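Local coordinates for alpha-1,3-glucanase (Streptomyces thermodiastaticus, PDB 7C7D), which hydrolyses alpha-1,3-glucosidic bonds as a GH87 glycosidase, pairing a small calcium-binding beta domain with a right-handed parallel beta-helix, at residues Val118-Ser123 and Tyr145-Thr150; Arg229-Ala234 and Gly238-Pro243; Ile555-Phe560 and Gly565-Thr570. One frame throughout, in Å; residues are numbered along the deposited sequence.

Contact 1. Residues Val118-Ser123 and Tyr145-Thr150; sequences VPDGQS and YSYVDT
The phenol of Tyr147 donates its proton from OH to the carbonyl of Val118, with 2.7 Å between OH and Val118 O. The hydroxyl does not meet that oxygen in the plane of its peptide; it stands 44° above it, while the oxygen itself sits level with the rim of the ring. The aromatic ring is roofed on one face by Asp120: CB lies over the ring centre, 3.6 Å from the centroid, and the carboxylate continues back over CG and CB of the tyrosine, nearly parallel to the ring (12° between planes). This overlap follows from the torsion of Asp120, whose CG is turned opposite the backbone N (chi1 -160°). A water lies 2.9 Å from Asp120 OD2. A leucine here has no hydroxyl, so the Val118 carbonyl would probably be left without this donor, and the aspartate without a flat ring to lie on. Asp120 is the second residue of a type II beta turn, closed by Gln122 N on Pro119 O; the contact thus pins this turn, which carries the chain from strand 109-117 in one sheet to strand 123-130 in the other, to the loop after strand 133-142, within the beta-sandwich-like D1 domain.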
# COMPACT_ATOMS: atom_id res chain seq x y z
N VAL A 118 -9.26 15.26 9.78
CA VAL A 118 -9.97 16.20 10.65
C VAL A 118 -9.86 15.68 12.06
O VAL A 118 -9.57 14.49 12.29
CB VAL A 118 -11.45 16.39 10.22
CG1 VAL A 118 -11.54 16.97 8.82
CG2 VAL A 118 -12.23 15.09 10.36
N PRO A 119 -10.09 16.53 13.07
CA PRO A 119 -9.91 16.09 14.45
C PRO A 119 -10.85 14.95 14.82
O PRO A 119 -11.99 14.88 14.35
CB PRO A 119 -10.21 17.35 15.27
CG PRO A 119 -9.88 18.47 14.33
CD PRO A 119 -10.35 17.98 12.99
N ASP A 120 -10.35 14.06 15.66
CA ASP A 120 -11.12 12.88 16.04
C ASP A 120 -12.42 13.30 16.71
O ASP A 120 -12.43 14.19 17.56
CB ASP A 120 -10.30 12.02 16.99
CG ASP A 120 -10.79 10.59 17.05
OD1 ASP A 120 -11.72 10.25 16.28
OD2 ASP A 120 -10.26 9.81 17.87
N GLY A 121 -13.51 12.68 16.29
CA GLY A 121 -14.83 13.02 16.77
C GLY A 121 -15.59 14.01 15.91
O GLY A 121 -16.80 14.19 16.11
N GLN A 122 -14.92 14.65 14.96
CA GLN A 122 -15.53 15.71 14.18
C GLN A 122 -15.69 15.30 12.73
O GLN A 122 -15.08 14.34 12.24
CB GLN A 122 -14.71 17.00 14.27
CG GLN A 122 -14.59 17.53 15.69
CD GLN A 122 -13.71 18.75 15.76
OE1 GLN A 122 -13.20 19.22 14.75
NE2 GLN A 122 -13.54 19.28 16.97
N SER A 123 -16.53 16.05 12.03
CA SER A 123 -16.78 15.83 10.62
C SER A 123 -17.33 17.12 10.03
O SER A 123 -17.72 18.04 10.75
CB SER A 123 -17.75 14.67 10.38
OG SER A 123 -19.01 14.96 10.95
N TYR A 145 -13.42 7.07 9.97
CA TYR A 145 -12.60 5.95 9.52
C TYR A 145 -11.16 6.05 9.98
O TYR A 145 -10.33 5.23 9.57
CB TYR A 145 -12.67 5.83 8.00
CG TYR A 145 -14.09 5.87 7.50
CD1 TYR A 145 -14.92 4.76 7.62
CD2 TYR A 145 -14.61 7.02 6.92
CE1 TYR A 145 -16.22 4.80 7.18
CE2 TYR A 145 -15.91 7.07 6.47
CZ TYR A 145 -16.72 5.95 6.60
OH TYR A 145 -18.02 6.01 6.15
N SER A 146 -10.85 7.04 10.82
CA SER A 146 -9.50 7.38 11.22
C SER A 146 -9.33 7.18 12.72
O SER A 146 -10.29 6.95 13.45
CB SER A 146 -9.18 8.83 10.84
OG SER A 146 -9.27 9.02 9.43
N TYR A 147 -8.08 7.30 13.18
CA TYR A 147 -7.71 7.20 14.59
C TYR A 147 -7.93 5.79 15.12
O TYR A 147 -8.89 5.50 15.85
CB TYR A 147 -8.42 8.26 15.45
CG TYR A 147 -8.16 9.66 14.95
CD1 TYR A 147 -7.04 10.37 15.36
CD2 TYR A 147 -9.03 10.27 14.06
CE1 TYR A 147 -6.79 11.65 14.89
CE2 TYR A 147 -8.79 11.55 13.58
CZ TYR A 147 -7.67 12.24 14.01
OH TYR A 147 -7.42 13.50 13.54
N VAL A 148 -7.02 4.90 14.73
CA VAL A 148 -7.11 3.47 14.97
C VAL A 148 -6.05 3.08 15.99
O VAL A 148 -4.87 3.43 15.82
CB VAL A 148 -6.92 2.69 13.66
CG1 VAL A 148 -6.85 1.20 13.91
CG2 VAL A 148 -8.03 3.04 12.67
N ASP A 149 -6.46 2.36 17.02
CA ASP A 149 -5.55 1.79 18.00
C ASP A 149 -5.38 0.30 17.74
O ASP A 149 -6.35 -0.40 17.42
CB ASP A 149 -6.11 1.97 19.41
CG ASP A 149 -5.89 3.35 19.96
OD1 ASP A 149 -4.97 4.04 19.48
OD2 ASP A 149 -6.64 3.75 20.88
N THR A 150 -4.15 -0.18 17.86
CA THR A 150 -3.83 -1.60 17.80
C THR A 150 -2.88 -1.92 18.95
O THR A 150 -1.68 -2.16 18.74
CB THR A 150 -3.23 -2.00 16.44
OG1 THR A 150 -2.03 -1.25 16.21
CG2 THR A 150 -4.22 -1.73 15.30
O HOH W 1 -9.62 12.24 9.67
O HOH W 2 -11.25 7.15 17.53

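Contact 2. Residues Arg229-Ala234 and Gly238-Pro243; sequences RDAIAA and GVVWIP
Ala231, on the last turns of helix 225-234, turns its methyl toward Val240 of strand 238-242, in a helix that covers the N-terminal end of the pectate lyase-like parallel beta-helix, as in relatives of this fold. Here the principle of a helix covering the end of a parallel solenoid is reduced to very few side chains. The Ala231 methyl rests between the two branches of the valine, 3.7 Å from CG1 and 4.0 Å from CG2. Its small size lets the helix backbone come close, and the two CA atoms, of Ala231 and Val240, are 6.2 Å apart. One residue on, Ile232 directs its CB away from the strand, yet its CG1 still lies 4.3 Å from Val240 CG2, adding a second, looser apolar contact. Around this core, Val240 also packs on Val211, Ala235, Val259 and Leu261, while its backbone pairs with Thr260 and Gln262 of the neighbouring strand. The valine divides its work by torsion: with chi1 at 173°, CG1 stands opposite the backbone N and faces the alanine methyl, whereas CG2 reaches over the helix backbone and lies 3.5 Å from Ala231 O.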
# COMPACT_ATOMS: atom_id res chain seq x y z
N ARG A 229 -26.49 -12.46 -5.48
CA ARG A 229 -26.41 -13.92 -5.46
C ARG A 229 -27.24 -14.52 -6.58
O ARG A 229 -26.78 -15.42 -7.30
CB ARG A 229 -26.91 -14.39 -4.09
CG ARG A 229 -26.67 -15.82 -3.71
CD ARG A 229 -27.09 -15.94 -2.25
NE ARG A 229 -27.05 -17.30 -1.74
CZ ARG A 229 -27.74 -17.70 -0.68
NH1 ARG A 229 -28.51 -16.83 -0.03
NH2 ARG A 229 -27.66 -18.95 -0.26
N ASP A 230 -28.47 -14.03 -6.76
CA ASP A 230 -29.34 -14.54 -7.82
C ASP A 230 -28.77 -14.24 -9.20
O ASP A 230 -28.86 -15.08 -10.11
CB ASP A 230 -30.74 -13.96 -7.68
CG ASP A 230 -31.47 -14.46 -6.45
OD1 ASP A 230 -31.06 -15.50 -5.88
OD2 ASP A 230 -32.47 -13.82 -6.05
N ALA A 231 -28.21 -13.05 -9.39
CA ALA A 231 -27.64 -12.70 -10.69
C ALA A 231 -26.44 -13.59 -11.01
O ALA A 231 -26.30 -14.06 -12.15
CB ALA A 231 -27.24 -11.23 -10.71
N ILE A 232 -25.58 -13.83 -10.03
CA ILE A 232 -24.43 -14.71 -10.24
C ILE A 232 -24.88 -16.10 -10.66
O ILE A 232 -24.32 -16.69 -11.60
CB ILE A 232 -23.55 -14.74 -8.97
CG1 ILE A 232 -22.86 -13.38 -8.78
CG2 ILE A 232 -22.52 -15.87 -9.04
CD1 ILE A 232 -22.21 -13.22 -7.42
N ALA A 233 -25.90 -16.64 -9.99
CA ALA A 233 -26.41 -17.95 -10.36
C ALA A 233 -26.99 -17.96 -11.77
O ALA A 233 -26.88 -18.97 -12.48
CB ALA A 233 -27.45 -18.42 -9.34
N ALA A 234 -27.60 -16.85 -12.19
CA ALA A 234 -28.23 -16.78 -13.50
C ALA A 234 -27.26 -16.44 -14.62
O ALA A 234 -27.63 -16.55 -15.80
CB ALA A 234 -29.36 -15.74 -13.49
N GLY A 238 -21.03 -16.22 -17.77
CA GLY A 238 -21.31 -14.94 -18.40
C GLY A 238 -21.04 -13.75 -17.50
O GLY A 238 -20.15 -13.79 -16.65
N VAL A 239 -21.81 -12.69 -17.69
CA VAL A 239 -21.51 -11.39 -17.10
C VAL A 239 -22.70 -10.93 -16.28
O VAL A 239 -23.83 -10.92 -16.77
CB VAL A 239 -21.17 -10.35 -18.18
CG1 VAL A 239 -20.95 -8.98 -17.55
CG2 VAL A 239 -19.96 -10.79 -18.98
N VAL A 240 -22.44 -10.56 -15.03
CA VAL A 240 -23.39 -9.84 -14.20
C VAL A 240 -23.06 -8.36 -14.30
O VAL A 240 -21.92 -7.95 -14.07
CB VAL A 240 -23.31 -10.32 -12.74
CG1 VAL A 240 -24.17 -9.44 -11.87
CG2 VAL A 240 -23.74 -11.76 -12.63
N TRP A 241 -24.07 -7.56 -14.62
CA TRP A 241 -23.91 -6.12 -14.81
C TRP A 241 -24.40 -5.40 -13.56
O TRP A 241 -25.48 -5.70 -13.04
CB TRP A 241 -24.73 -5.68 -16.01
CG TRP A 241 -24.77 -4.20 -16.23
CD1 TRP A 241 -25.87 -3.39 -16.15
CD2 TRP A 241 -23.67 -3.36 -16.58
NE1 TRP A 241 -25.51 -2.09 -16.43
CE2 TRP A 241 -24.17 -2.05 -16.70
CE3 TRP A 241 -22.31 -3.59 -16.80
CZ2 TRP A 241 -23.36 -0.96 -17.03
CZ3 TRP A 241 -21.50 -2.51 -17.14
CH2 TRP A 241 -22.03 -1.22 -17.25
N ILE A 242 -23.60 -4.45 -13.09
CA ILE A 242 -23.95 -3.60 -11.96
C ILE A 242 -24.16 -2.19 -12.50
O ILE A 242 -23.17 -1.48 -12.74
CB ILE A 242 -22.86 -3.61 -10.88
CG1 ILE A 242 -22.51 -5.03 -10.43
CG2 ILE A 242 -23.29 -2.77 -9.69
CD1 ILE A 242 -21.26 -5.10 -9.54
N PRO A 243 -25.39 -1.75 -12.71
CA PRO A 243 -25.63 -0.39 -13.23
C PRO A 243 -25.13 0.66 -12.26
O PRO A 243 -24.95 0.37 -11.07
CB PRO A 243 -27.16 -0.32 -13.37
CG PRO A 243 -27.63 -1.74 -13.35
CD PRO A 243 -26.65 -2.50 -12.51

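Contact 3. Residues Ile555-Phe560 and Gly565-Thr570; sequences IYNCPF and GTFTVT
Strands 555-557 and 567-570 run nearly antiparallel, at 154°, but their axes pass 9.3 Å apart, so side chains rather than paired backbones span the gap; the CA atoms of the two segments come nearest at Pro559 and Thr566. Asn557 carries the polar part. Its ND2 donates to the carbonyl of Phe567, with 2.9 Å from ND2 to Phe567 O and an almost straight N-H...O line (179°). The acceptor lies in the plane of the amide, though the donor is tilted 31° from the plane of the carbonyl. With CG opposite the backbone N, the asparagine extends across to the other strand. The other end of the amide is used as well: a water donates to Asn557 OD1 at 2.8 Å and accepts from Phe567 N at 2.9 Å. One side chain therefore serves both polar backbone atoms of Phe567, one directly and one through water.

Apolar contacts flank it. Ile555 and Val569 meet tip to tip, CD1 to CG1 at 4.1 Å, and Pro559 places CG 4.1 Å from Phe567 CB. Pro559 CB also lies against Gly565 O, at 3.6 Å. The phenylalanine ring leads away, onto Ala534 and Ala540 of the beta-helix, and next to Asn557 the disulfide of Cys558 with Cys585 fastens the chain to the C-terminal tail. Chemically, the asparagine stands in for a strand partner: its amide offers a donor and an acceptor, much as a peptide group would, and both the straight bond and the water bridge should fix which way round it sits.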
# COMPACT_ATOMS: atom_id res chain seq x y z
N ILE A 555 29.20 2.12 5.55
CA ILE A 555 28.90 0.81 6.11
C ILE A 555 28.94 0.87 7.62
O ILE A 555 29.90 1.40 8.20
CB ILE A 555 29.92 -0.25 5.65
CG1 ILE A 555 29.97 -0.38 4.13
CG2 ILE A 555 29.63 -1.61 6.30
CD1 ILE A 555 31.10 -1.28 3.66
N TYR A 556 27.94 0.28 8.26
CA TYR A 556 27.96 -0.09 9.66
C TYR A 556 27.93 -1.61 9.68
O TYR A 556 26.98 -2.22 9.18
CB TYR A 556 26.72 0.48 10.35
CG TYR A 556 26.57 0.15 11.81
CD1 TYR A 556 27.19 0.93 12.78
CD2 TYR A 556 25.78 -0.90 12.23
CE1 TYR A 556 27.04 0.66 14.12
CE2 TYR A 556 25.62 -1.19 13.58
CZ TYR A 556 26.25 -0.40 14.52
OH TYR A 556 26.11 -0.68 15.86
N ASN A 557 28.98 -2.23 10.20
CA ASN A 557 29.11 -3.69 10.16
C ASN A 557 29.35 -4.18 11.58
O ASN A 557 30.49 -4.22 12.05
CB ASN A 557 30.23 -4.12 9.20
CG ASN A 557 30.27 -5.62 8.98
OD1 ASN A 557 29.74 -6.39 9.78
ND2 ASN A 557 30.93 -6.04 7.91
N CYS A 558 28.27 -4.56 12.26
CA CYS A 558 28.32 -4.91 13.68
C CYS A 558 27.31 -6.02 13.94
O CYS A 558 26.21 -5.77 14.44
CB CYS A 558 28.05 -3.68 14.55
SG CYS A 558 28.99 -2.16 14.14
N PRO A 559 27.65 -7.27 13.59
CA PRO A 559 26.68 -8.36 13.74
C PRO A 559 26.35 -8.65 15.20
O PRO A 559 27.19 -8.53 16.09
CB PRO A 559 27.38 -9.57 13.10
CG PRO A 559 28.46 -8.99 12.26
CD PRO A 559 28.88 -7.72 12.93
N PHE A 560 25.11 -9.07 15.41
CA PHE A 560 24.66 -9.56 16.71
C PHE A 560 23.83 -10.81 16.49
O PHE A 560 23.22 -10.98 15.42
CB PHE A 560 23.88 -8.49 17.51
CG PHE A 560 22.53 -8.11 16.94
CD1 PHE A 560 21.40 -8.85 17.25
CD2 PHE A 560 22.38 -6.98 16.15
CE1 PHE A 560 20.15 -8.49 16.76
CE2 PHE A 560 21.13 -6.61 15.66
CZ PHE A 560 20.02 -7.37 15.96
N GLY A 565 29.07 -14.95 14.49
CA GLY A 565 29.94 -14.89 13.34
C GLY A 565 30.05 -13.49 12.75
O GLY A 565 29.49 -12.51 13.26
N THR A 566 30.81 -13.41 11.66
CA THR A 566 31.07 -12.15 10.97
C THR A 566 30.15 -12.00 9.77
O THR A 566 29.52 -12.96 9.31
CB THR A 566 32.52 -12.10 10.47
OG1 THR A 566 32.73 -13.13 9.50
CG2 THR A 566 33.47 -12.29 11.61
N PHE A 567 30.12 -10.79 9.23
CA PHE A 567 29.45 -10.48 7.97
C PHE A 567 30.50 -9.94 7.01
O PHE A 567 31.14 -8.92 7.31
CB PHE A 567 28.35 -9.45 8.16
CG PHE A 567 27.50 -9.22 6.94
CD1 PHE A 567 26.52 -10.13 6.59
CD2 PHE A 567 27.71 -8.12 6.12
CE1 PHE A 567 25.74 -9.95 5.46
CE2 PHE A 567 26.92 -7.93 4.99
CZ PHE A 567 25.94 -8.85 4.66
N THR A 568 30.69 -10.61 5.88
CA THR A 568 31.70 -10.22 4.90
C THR A 568 31.03 -9.45 3.76
O THR A 568 30.24 -10.02 2.99
CB THR A 568 32.45 -11.45 4.37
OG1 THR A 568 33.11 -12.11 5.45
CG2 THR A 568 33.49 -11.03 3.34
N VAL A 569 31.38 -8.17 3.64
CA VAL A 569 30.93 -7.31 2.55
C VAL A 569 31.98 -7.42 1.45
O VAL A 569 33.11 -6.98 1.62
CB VAL A 569 30.81 -5.86 3.03
CG1 VAL A 569 30.45 -4.93 1.87
CG2 VAL A 569 29.81 -5.74 4.17
N THR A 570 31.60 -8.01 0.31
CA THR A 570 32.50 -8.06 -0.83
C THR A 570 32.22 -6.88 -1.74
O THR A 570 31.08 -6.67 -2.18
CB THR A 570 32.40 -9.38 -1.60
OG1 THR A 570 32.97 -10.43 -0.82
CG2 THR A 570 33.16 -9.30 -2.92
O HOH W 3 31.50 -8.51 10.48

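Overall arrangement
The three contacts follow one another along the chain and touch nowhere. Contact 1 belongs to the D1 domain, the one that binds calcium through Glu63, Glu65, Ser88, Gln91 and Asp191; contacts 2 and 3 lie toward the two ends of the parallel beta-helix, on opposite sides of the chain's centre, with centres 59 Å apart and nearest atoms about 49 Å apart. Contact 1 is nearer to each, its centre 37 Å from that of contact 2 and 43 Å from that of contact 3. Its loop also reaches the beta-helix, since the hydroxyl of Tyr145 hydrogen-bonds to Glu296 and its ring stacks on His326. Contact 1 thus sits in the attached domain, beside its interface with the solenoid.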